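PDB 3LY0: dipeptidase AC. Metallo peptidase. MEROPS family M19 from Rhodobacter sphaeroides, which probably hydrolyses dipeptides as a zinc-dependent metallodipeptidase of the M19 family, and here holds a phosphinate mimic of L-Ala-D-Ala beside two zinc ions. Local coordinates for residues H39-L42 against P43-K46; C117-A120 against A121-R124; L153-L157 against G158-L162; N245-D248 against R249-A252. All blocks are in the same frame, centred on the assembly; numbering follows the deposited sequence.

Contact 1. Residues H39-L42 against P43-K46; sequences HLDL and PRMK
D41 and R44 meet where the extended backbone of 40-41 turns into the first turn of helix 42-48, and the helical bonds M45 N to D41 O and K46 N to L42 O, 2.9 and 3.1 Å, begin there. D41 is the N-cap. Its CG sits between the backbone N and the carbonyl carbon (chi1 48°), which swings the carboxylate over the start of the helix. OD1 takes the backbone N-H of R44 at 2.9 Å, nearly in line with its C-O bond. OD2 is gripped twice by the R44 side chain, through NE at 2.8 Å and NH2 at 3.0 Å. Both nitrogens reach OD2 from the same face of the carboxylate, well out of its plane, and the two flat groups are turned 30° from each other. The arginine chain bends at chi3 (-66°) to make this side-on salt bridge, and one face of its guanidinium lies under H39 O, 3.6 Å from the plane. A leucine in place of R44 would probably leave OD2 of the buried D41 without its two donors and its counter-charge, though OD1 stays bonded to the backbone. On the apolar side, L40 CD2 packs against M45 CG at 3.9 Å and lies as close to M45 CE. R44 NH1 also bonds to G38 O, tying the guanidinium to the preceding loop. M45 reaches F50 and F55 of strand 50-57 and V132 of strand 132-139, while W31 of helix 27-32 covers both L42 and M45, so the helix start is wedged between barrel strands and the preceding helix.

Contact 2. Residues C117-A120 against A121-R124; sequences CRTA and AEVR
E122 folds back from the first turn of helix 120-129 over the residues that lead into it. Its CB lies 3.5 Å from T119 OG1, and CG comes closer still to that hydroxyl oxygen, at 3.2 Å. CG is anti to the carbonyl carbon (chi1 -73°) and the chain runs extended beyond it, which carries CD past T119 toward the backbone of R118. There OE1 accepts the N-H of R118 at 2.8 Å, in a nearly straight bond of 170°, and it rests 3.5 Å from C117 CA. A water lies 2.8 Å from E122 OE1 and accepts from R118 NH1, so the two opposite charges are bridged through solvent without touching. T119 is the N-cap: OG1, placed between the backbone N and the carbonyl carbon, accepts from E122 N at 3.0 Å, and V123 N bonds to T119 O. Replacing E122 by an alanine is likely to leave the N-H of R118 without its acceptor and the water without one of its partners. Near the root of the E122 side chain, C117 CB meets V123 CG2 at 3.6 Å, a small apolar contact that joins the incoming chain to the helix. The turn follows strand 114-116, and C117 keeps a backbone bond to G134 of strand 132-139. V123 and R124 lean on Y348 of helix 336-354, R124 NE makes a salt bridge to E352 on that helix, and R118 NH2 reaches L157 O at the end of helix 149-157.

Contact 3. Residues L153-L157 against G158-L162; sequences LFHSL and GLRSL
R160 lays its guanidinium flat over one face of the H155 ring, the planes 23° apart and the centres 4.3 Å from each other. The overlap is offset: NH2 sits 3.3 Å above the ring plane toward its rim, closest to CD2. The chi1 of H155 (180°) sends the imidazole away from its backbone N and beside the carbonyl carbon, where the arginine can cover it. The same NH2 donates to H155 O at 3.0 Å, in the carbonyl plane and on a lone pair, and also to L159 O at 2.9 Å, this time from above the carbonyl plane. A water accepts from NH1 and donates to H155 O, so several bonds fix the rotation of the guanidinium. Between helix 149-157 and strand 159-163 the chain turns at G158, which has positive phi and closes a Schellman motif: L159 N bonds to F154 O at 2.9 Å and G158 N to H155 O, with a weaker bond from G158 N to F154 O. A side chain at G158 would run into L157 O. This turn completes the helix-to-strand half of the beta-alpha-beta unit 132-139, 149-157, 159-163. L159 CD2 packs against F154 CB at 3.8 Å, and both residues touch M138 of strand 132-139. The arginine NE bonds to R118 O.

Contact 4. Residues N245-D248 against R249-A252; sequences NLTD and RQLA
T247 and Q250 exchange bonds in both directions, a capping box in which glutamine takes the part more often played by glutamate. T247 OG1 accepts from Q250 N at 3.1 Å, and Q250 OE1 accepts from T247 N at 2.9 Å. That second bond is nearly straight (165°) and uses a lone pair of OE1 in the plane of the amide. The Q250 side chain, extended beyond CG, runs past T247 with its CG 3.4 Å from T247 OG1, and chi3 (-60°) turns OE1 to the N-H. OE1 also lies 3.3 Å from L246 CA, over the backbone leading into the helix. The threonine hydroxyl has a further partner, a water 2.7 Å from OG1 that accepts from R249 NE. Helical bonding starts with L251 N to T247 O at 2.8 Å, followed by A252 N to D248 O. L251 CD2 packs on L246 CB at 3.9 Å and also meets L246 CD1, a hydrophobic pairing of the residue before the cap with one in the first turn. Beyond these residues, L251 leans on H291, L292 and L296 of helix 283-296, and D248 OD1 bonds to H291 NE2. On helix 215-224, F218 touches L246 and Q250, while R249 makes salt bridges to E215 and D219, so the start of helix 248-256 is held between the two flanking helices.

Overall arrangement
Contacts 1, 2 and 4 are helix N-caps, whereas contact 3 is a helix C-terminus; all belong to one TIM-barrel-type chain. Contacts 2 and 3 touch, with centres 14 Å apart: R118 of contact 2 probably bonds both L157 and R160 of contact 3 and so joins the two turns. Contacts 1 and 4 lie on opposite sides of the chain's centre, their centres 32 Å apart. Both approach the active site: the side chain of H39 is about 10 Å from the phosphinate inhibitor, and that of N245 about 8 Å. The L159 side chain of contact 3 stays about 13 Å from a zinc ion, while contact 2 is remote from the metal site.

Contact 1. Residues H39-L42 against P43-K46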
loop_
_atom_site.group_PDB
_atom_site.type_symbol
_atom_site.label_atom_id
_atom_site.label_comp_id
_atom_site.label_asym_id
_atom_site.label_seq_id
_atom_site.Cartn_x
_atom_site.Cartn_y
_atom_site.Cartn_z
ATOM N N HIS A 39 -13.956 0.030 5.208
ATOM C CA HIS A 39 -13.168 -0.999 5.868
ATOM C C HIS A 39 -12.586 -0.565 7.199
ATOM O O HIS A 39 -12.393 -1.393 8.088
ATOM C CB HIS A 39 -12.011 -1.436 4.974
ATOM C CG HIS A 39 -12.434 -2.177 3.750
ATOM N ND1 HIS A 39 -11.674 -2.197 2.601
ATOM C CD2 HIS A 39 -13.531 -2.931 3.493
ATOM C CE1 HIS A 39 -12.286 -2.931 1.688
ATOM N NE2 HIS A 39 -13.413 -3.391 2.206
ATOM N N LEU A 40 -12.290 0.725 7.323
ATOM C CA LEU A 40 -11.555 1.256 8.470
ATOM C C LEU A 40 -12.286 2.386 9.185
ATOM O O LEU A 40 -13.050 3.144 8.575
ATOM C CB LEU A 40 -10.181 1.784 8.027
ATOM C CG LEU A 40 -9.132 0.741 7.637
ATOM C CD1 LEU A 40 -8.016 1.406 6.822
ATOM C CD2 LEU A 40 -8.574 0.051 8.859
ATOM N N ASP A 41 -12.016 2.488 10.486
ATOM C CA ASP A 41 -12.282 3.655 11.320
ATOM C C ASP A 41 -11.648 3.317 12.663
ATOM O O ASP A 41 -11.215 2.184 12.869
ATOM C CB ASP A 41 -13.782 3.974 11.443
ATOM C CG ASP A 41 -14.620 2.760 11.787
ATOM O OD1 ASP A 41 -14.427 2.203 12.888
ATOM O OD2 ASP A 41 -15.476 2.371 10.951
ATOM N N LEU A 42 -11.556 4.283 13.563
ATOM C CA LEU A 42 -10.804 4.030 14.791
ATOM C C LEU A 42 -11.384 2.877 15.643
ATOM O O LEU A 42 -10.642 1.979 16.050
ATOM C CB LEU A 42 -10.613 5.319 15.597
ATOM C CG LEU A 42 -9.745 5.172 16.853
ATOM C CD1 LEU A 42 -8.417 4.497 16.542
ATOM C CD2 LEU A 42 -9.530 6.524 17.508
ATOM N N PRO A 43 -12.709 2.886 15.893
ATOM C CA PRO A 43 -13.257 1.785 16.693
ATOM C C PRO A 43 -13.013 0.413 16.067
ATOM O O PRO A 43 -12.621 -0.513 16.786
ATOM C CB PRO A 43 -14.753 2.106 16.754
ATOM C CG PRO A 43 -14.817 3.595 16.612
ATOM C CD PRO A 43 -13.721 3.913 15.605
ATOM N N ARG A 44 -13.232 0.268 14.762
ATOM C CA ARG A 44 -13.017 -1.037 14.147
ATOM C C ARG A 44 -11.543 -1.439 14.127
ATOM O O ARG A 44 -11.223 -2.624 14.221
ATOM C CB ARG A 44 -13.650 -1.124 12.762
ATOM C CG ARG A 44 -15.166 -1.248 12.795
ATOM C CD ARG A 44 -15.734 -1.521 11.412
ATOM N NE ARG A 44 -15.531 -0.384 10.521
ATOM C CZ ARG A 44 -15.727 -0.411 9.203
ATOM N NH1 ARG A 44 -16.111 -1.533 8.605
ATOM N NH2 ARG A 44 -15.516 0.681 8.480
ATOM N N MET A 45 -10.642 -0.461 13.993
ATOM C CA MET A 45 -9.216 -0.761 14.114
ATOM C C MET A 45 -8.924 -1.439 15.443
ATOM O O MET A 45 -8.189 -2.422 15.503
ATOM C CB MET A 45 -8.366 0.516 14.016
ATOM C CG MET A 45 -8.251 1.126 12.615
ATOM S SD MET A 45 -7.377 2.746 12.682
ATOM C CE MET A 45 -7.373 3.173 10.910
ATOM N N LYS A 46 -9.481 -0.898 16.526
ATOM C CA LYS A 46 -9.213 -1.484 17.838
ATOM C C LYS A 46 -9.804 -2.889 17.946
ATOM O O LYS A 46 -9.173 -3.780 18.504
ATOM C CB LYS A 46 -9.723 -0.594 18.976
ATOM C CG LYS A 46 -9.221 0.841 18.916
ATOM C CD LYS A 46 -7.702 0.915 18.793
ATOM C CE LYS A 46 -7.002 0.402 20.041
ATOM N NZ LYS A 46 -5.528 0.637 19.962
#

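Contact 2. Residues C117-A120 against A121-R124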
loop_
_atom_site.group_PDB
_atom_site.type_symbol
_atom_site.label_atom_id
_atom_site.label_comp_id
_atom_site.label_asym_id
_atom_site.label_seq_id
_atom_site.Cartn_x
_atom_site.Cartn_y
_atom_site.Cartn_z
ATOM N N CYS A 117 3.704 8.743 12.898
ATOM C CA CYS A 117 5.075 8.437 13.280
ATOM C C CYS A 117 6.074 8.807 12.200
ATOM O O CYS A 117 5.810 8.634 11.003
ATOM C CB CYS A 117 5.222 6.952 13.609
ATOM S SG CYS A 117 4.284 6.395 15.058
ATOM N N ARG A 118 7.233 9.285 12.632
ATOM C CA ARG A 118 8.267 9.752 11.725
ATOM C C ARG A 118 9.551 8.937 11.846
ATOM O O ARG A 118 10.463 9.088 11.028
ATOM C CB ARG A 118 8.537 11.244 11.979
ATOM C CG ARG A 118 7.338 12.119 11.630
ATOM C CD ARG A 118 7.471 13.560 12.135
ATOM N NE ARG A 118 6.434 14.405 11.541
ATOM C CZ ARG A 118 5.178 14.495 11.981
ATOM N NH1 ARG A 118 4.790 13.801 13.046
ATOM N NH2 ARG A 118 4.306 15.280 11.353
ATOM N N THR A 119 9.618 8.073 12.856
ATOM C CA THR A 119 10.784 7.213 13.081
ATOM C C THR A 119 10.350 5.793 13.449
ATOM O O THR A 119 9.225 5.585 13.909
ATOM C CB THR A 119 11.652 7.733 14.247
ATOM O OG1 THR A 119 10.980 7.473 15.486
ATOM C CG2 THR A 119 11.922 9.231 14.116
ATOM N N ALA A 120 11.245 4.821 13.278
ATOM C CA ALA A 120 10.923 3.436 13.617
ATOM C C ALA A 120 10.737 3.288 15.129
ATOM O O ALA A 120 9.906 2.506 15.591
ATOM C CB ALA A 120 12.003 2.492 13.115
ATOM N N ALA A 121 11.502 4.059 15.896
ATOM C CA ALA A 121 11.372 4.031 17.345
ATOM C C ALA A 121 9.971 4.458 17.769
ATOM O O ALA A 121 9.383 3.875 18.683
ATOM C CB ALA A 121 12.428 4.915 18.003
ATOM N N GLU A 122 9.424 5.470 17.100
ATOM C CA GLU A 122 8.074 5.911 17.416
ATOM C C GLU A 122 7.048 4.827 17.092
ATOM O O GLU A 122 6.115 4.578 17.854
ATOM C CB GLU A 122 7.729 7.204 16.680
ATOM C CG GLU A 122 8.449 8.432 17.246
ATOM C CD GLU A 122 8.226 9.711 16.440
ATOM O OE1 GLU A 122 7.549 9.681 15.391
ATOM O OE2 GLU A 122 8.726 10.768 16.873
ATOM N N VAL A 123 7.218 4.176 15.948
ATOM C CA VAL A 123 6.328 3.085 15.591
ATOM C C VAL A 123 6.352 1.975 16.647
ATOM O O VAL A 123 5.304 1.497 17.075
ATOM C CB VAL A 123 6.679 2.515 14.209
ATOM C CG1 VAL A 123 5.864 1.260 13.938
ATOM C CG2 VAL A 123 6.452 3.568 13.119
ATOM N N ARG A 124 7.545 1.564 17.059
ATOM C CA ARG A 124 7.658 0.501 18.055
ATOM C C ARG A 124 7.091 0.920 19.409
ATOM O O ARG A 124 6.512 0.099 20.122
ATOM C CB ARG A 124 9.106 0.038 18.205
ATOM C CG ARG A 124 9.646 -0.760 17.022
ATOM C CD ARG A 124 10.922 -1.468 17.440
ATOM N NE ARG A 124 11.615 -2.141 16.349
ATOM C CZ ARG A 124 11.348 -3.381 15.950
ATOM N NH1 ARG A 124 12.044 -3.919 14.964
ATOM N NH2 ARG A 124 10.379 -4.078 16.531
HETATM O O HOH W 1 6.089 11.987 14.836
#

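Contact 3. Residues L153-L157 against G158-L162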
loop_
_atom_site.group_PDB
_atom_site.type_symbol
_atom_site.label_atom_id
_atom_site.label_comp_id
_atom_site.label_asym_id
_atom_site.label_seq_id
_atom_site.Cartn_x
_atom_site.Cartn_y
_atom_site.Cartn_z
ATOM N N LEU A 153 9.650 19.754 1.218
ATOM C CA LEU A 153 8.530 20.276 1.992
ATOM C C LEU A 153 7.723 19.155 2.635
ATOM O O LEU A 153 7.487 19.168 3.843
ATOM C CB LEU A 153 7.612 21.122 1.117
ATOM C CG LEU A 153 8.189 22.447 0.628
ATOM C CD1 LEU A 153 7.188 23.107 -0.296
ATOM C CD2 LEU A 153 8.487 23.353 1.804
ATOM N N PHE A 154 7.313 18.174 1.835
ATOM C CA PHE A 154 6.509 17.084 2.375
ATOM C C PHE A 154 7.289 16.289 3.415
ATOM O O PHE A 154 6.731 15.886 4.426
ATOM C CB PHE A 154 5.964 16.183 1.253
ATOM C CG PHE A 154 4.682 16.690 0.640
ATOM C CD1 PHE A 154 3.463 16.465 1.269
ATOM C CD2 PHE A 154 4.690 17.375 -0.571
ATOM C CE1 PHE A 154 2.276 16.924 0.714
ATOM C CE2 PHE A 154 3.507 17.842 -1.139
ATOM C CZ PHE A 154 2.296 17.615 -0.488
ATOM N N HIS A 155 8.574 16.066 3.174
ATOM C CA HIS A 155 9.400 15.372 4.148
ATOM C C HIS A 155 9.413 16.122 5.482
ATOM O O HIS A 155 9.315 15.510 6.554
ATOM C CB HIS A 155 10.821 15.217 3.621
ATOM C CG HIS A 155 11.728 14.518 4.577
ATOM N ND1 HIS A 155 12.607 15.198 5.395
ATOM C CD2 HIS A 155 11.870 13.204 4.874
ATOM C CE1 HIS A 155 13.267 14.327 6.141
ATOM N NE2 HIS A 155 12.841 13.113 5.843
ATOM N N SER A 156 9.520 17.443 5.407
ATOM C CA SER A 156 9.578 18.272 6.598
ATOM C C SER A 156 8.324 18.143 7.437
ATOM O O SER A 156 8.387 18.224 8.667
ATOM C CB SER A 156 9.791 19.725 6.204
ATOM O OG SER A 156 11.113 19.921 5.739
ATOM N N LEU A 157 7.183 17.948 6.788
ATOM C CA LEU A 157 5.937 17.827 7.532
ATOM C C LEU A 157 5.519 16.387 7.856
ATOM O O LEU A 157 4.457 16.165 8.443
ATOM C CB LEU A 157 4.812 18.634 6.871
ATOM C CG LEU A 157 4.449 18.324 5.424
ATOM C CD1 LEU A 157 3.678 17.021 5.349
ATOM C CD2 LEU A 157 3.600 19.447 4.872
ATOM N N GLY A 158 6.357 15.414 7.493
ATOM C CA GLY A 158 6.176 14.056 7.975
ATOM C C GLY A 158 6.132 12.950 6.937
ATOM O O GLY A 158 5.976 11.787 7.292
ATOM N N LEU A 159 6.261 13.284 5.661
ATOM C CA LEU A 159 6.220 12.241 4.639
ATOM C C LEU A 159 7.400 11.292 4.818
ATOM O O LEU A 159 8.554 11.744 4.880
ATOM C CB LEU A 159 6.261 12.858 3.246
ATOM C CG LEU A 159 6.175 11.829 2.117
ATOM C CD1 LEU A 159 4.754 11.290 2.007
ATOM C CD2 LEU A 159 6.622 12.456 0.807
ATOM N N ARG A 160 7.129 9.983 4.873
ATOM C CA ARG A 160 8.209 9.018 5.064
ATOM C C ARG A 160 8.246 7.890 4.036
ATOM O O ARG A 160 9.137 7.039 4.077
ATOM C CB ARG A 160 8.163 8.433 6.480
ATOM C CG ARG A 160 8.490 9.438 7.590
ATOM C CD ARG A 160 9.953 9.868 7.541
ATOM N NE ARG A 160 10.316 10.838 8.578
ATOM C CZ ARG A 160 10.181 12.152 8.448
ATOM N NH1 ARG A 160 10.564 12.958 9.435
ATOM N NH2 ARG A 160 9.665 12.672 7.346
ATOM N N SER A 161 7.294 7.900 3.107
ATOM C CA SER A 161 7.151 6.827 2.139
ATOM C C SER A 161 6.522 7.389 0.885
ATOM O O SER A 161 5.618 8.217 0.961
ATOM C CB SER A 161 6.224 5.762 2.724
ATOM O OG SER A 161 6.112 4.656 1.859
ATOM N N LEU A 162 6.986 6.928 -0.272
ATOM C CA LEU A 162 6.538 7.473 -1.542
ATOM C C LEU A 162 6.611 6.421 -2.643
ATOM O O LEU A 162 7.667 5.820 -2.883
ATOM C CB LEU A 162 7.416 8.685 -1.910
ATOM C CG LEU A 162 7.197 9.332 -3.273
ATOM C CD1 LEU A 162 5.769 9.813 -3.431
ATOM C CD2 LEU A 162 8.177 10.485 -3.496
HETATM O O HOH W 2 10.669 15.718 9.042
#

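Contact 4. Residues N245-D248 against R249-A252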
loop_
_atom_site.group_PDB
_atom_site.type_symbol
_atom_site.label_atom_id
_atom_site.label_comp_id
_atom_site.label_asym_id
_atom_site.label_seq_id
_atom_site.Cartn_x
_atom_site.Cartn_y
_atom_site.Cartn_z
ATOM N N ASN A 245 0.871 -7.429 -10.074
ATOM C CA ASN A 245 1.646 -8.369 -9.264
ATOM C C ASN A 245 3.119 -8.484 -9.672
ATOM O O ASN A 245 3.550 -7.889 -10.670
ATOM C CB ASN A 245 0.936 -9.725 -9.227
ATOM C CG ASN A 245 -0.306 -9.698 -8.354
ATOM O OD1 ASN A 245 -0.462 -8.812 -7.504
ATOM N ND2 ASN A 245 -1.184 -10.670 -8.540
ATOM N N LEU A 246 3.885 -9.226 -8.878
ATOM C CA LEU A 246 5.331 -9.283 -9.026
ATOM C C LEU A 246 5.758 -10.639 -9.581
ATOM O O LEU A 246 5.346 -11.678 -9.074
ATOM C CB LEU A 246 5.998 -9.056 -7.662
ATOM C CG LEU A 246 5.841 -7.654 -7.062
ATOM C CD1 LEU A 246 6.153 -7.671 -5.577
ATOM C CD2 LEU A 246 6.718 -6.653 -7.785
ATOM N N THR A 247 6.604 -10.623 -10.602
ATOM C CA THR A 247 7.119 -11.878 -11.158
ATOM C C THR A 247 8.178 -12.468 -10.235
ATOM O O THR A 247 8.697 -11.787 -9.338
ATOM C CB THR A 247 7.764 -11.668 -12.531
ATOM O OG1 THR A 247 8.984 -10.927 -12.376
ATOM C CG2 THR A 247 6.827 -10.903 -13.458
ATOM N N ASP A 248 8.501 -13.739 -10.446
ATOM C CA ASP A 248 9.519 -14.380 -9.624
ATOM C C ASP A 248 10.866 -13.681 -9.759
ATOM O O ASP A 248 11.631 -13.607 -8.793
ATOM C CB ASP A 248 9.641 -15.872 -9.963
ATOM C CG ASP A 248 8.488 -16.695 -9.408
ATOM O OD1 ASP A 248 7.638 -16.149 -8.673
ATOM O OD2 ASP A 248 8.437 -17.903 -9.715
ATOM N N ARG A 249 11.146 -13.156 -10.949
ATOM C CA ARG A 249 12.373 -12.409 -11.174
ATOM C C ARG A 249 12.389 -11.158 -10.305
ATOM O O ARG A 249 13.395 -10.833 -9.680
ATOM C CB ARG A 249 12.526 -12.029 -12.644
ATOM C CG ARG A 249 13.896 -11.430 -12.961
ATOM C CD ARG A 249 13.953 -10.833 -14.351
ATOM N NE ARG A 249 13.032 -9.708 -14.480
ATOM C CZ ARG A 249 13.344 -8.450 -14.176
ATOM N NH1 ARG A 249 14.562 -8.152 -13.742
ATOM N NH2 ARG A 249 12.442 -7.494 -14.310
ATOM N N GLN A 250 11.259 -10.462 -10.269
ATOM C CA GLN A 250 11.145 -9.285 -9.414
ATOM C C GLN A 250 11.271 -9.652 -7.929
ATOM O O GLN A 250 11.944 -8.969 -7.151
ATOM C CB GLN A 250 9.823 -8.571 -9.679
ATOM C CG GLN A 250 9.758 -7.864 -11.020
ATOM C CD GLN A 250 8.403 -7.246 -11.258
ATOM O OE1 GLN A 250 7.396 -7.940 -11.278
ATOM N NE2 GLN A 250 8.364 -5.924 -11.416
ATOM N N LEU A 251 10.617 -10.737 -7.531
ATOM C CA LEU A 251 10.723 -11.198 -6.155
ATOM C C LEU A 251 12.181 -11.493 -5.777
ATOM O O LEU A 251 12.613 -11.192 -4.662
ATOM C CB LEU A 251 9.842 -12.433 -5.919
ATOM C CG LEU A 251 8.331 -12.231 -6.036
ATOM C CD1 LEU A 251 7.624 -13.570 -5.881
ATOM C CD2 LEU A 251 7.809 -11.242 -5.005
ATOM N N ALA A 252 12.930 -12.101 -6.695
ATOM C CA ALA A 252 14.320 -12.444 -6.407
ATOM C C ALA A 252 15.152 -11.187 -6.174
ATOM O O ALA A 252 16.022 -11.163 -5.315
ATOM C CB ALA A 252 14.910 -13.281 -7.536
HETATM O O HOH W 3 10.209 -10.543 -14.757
#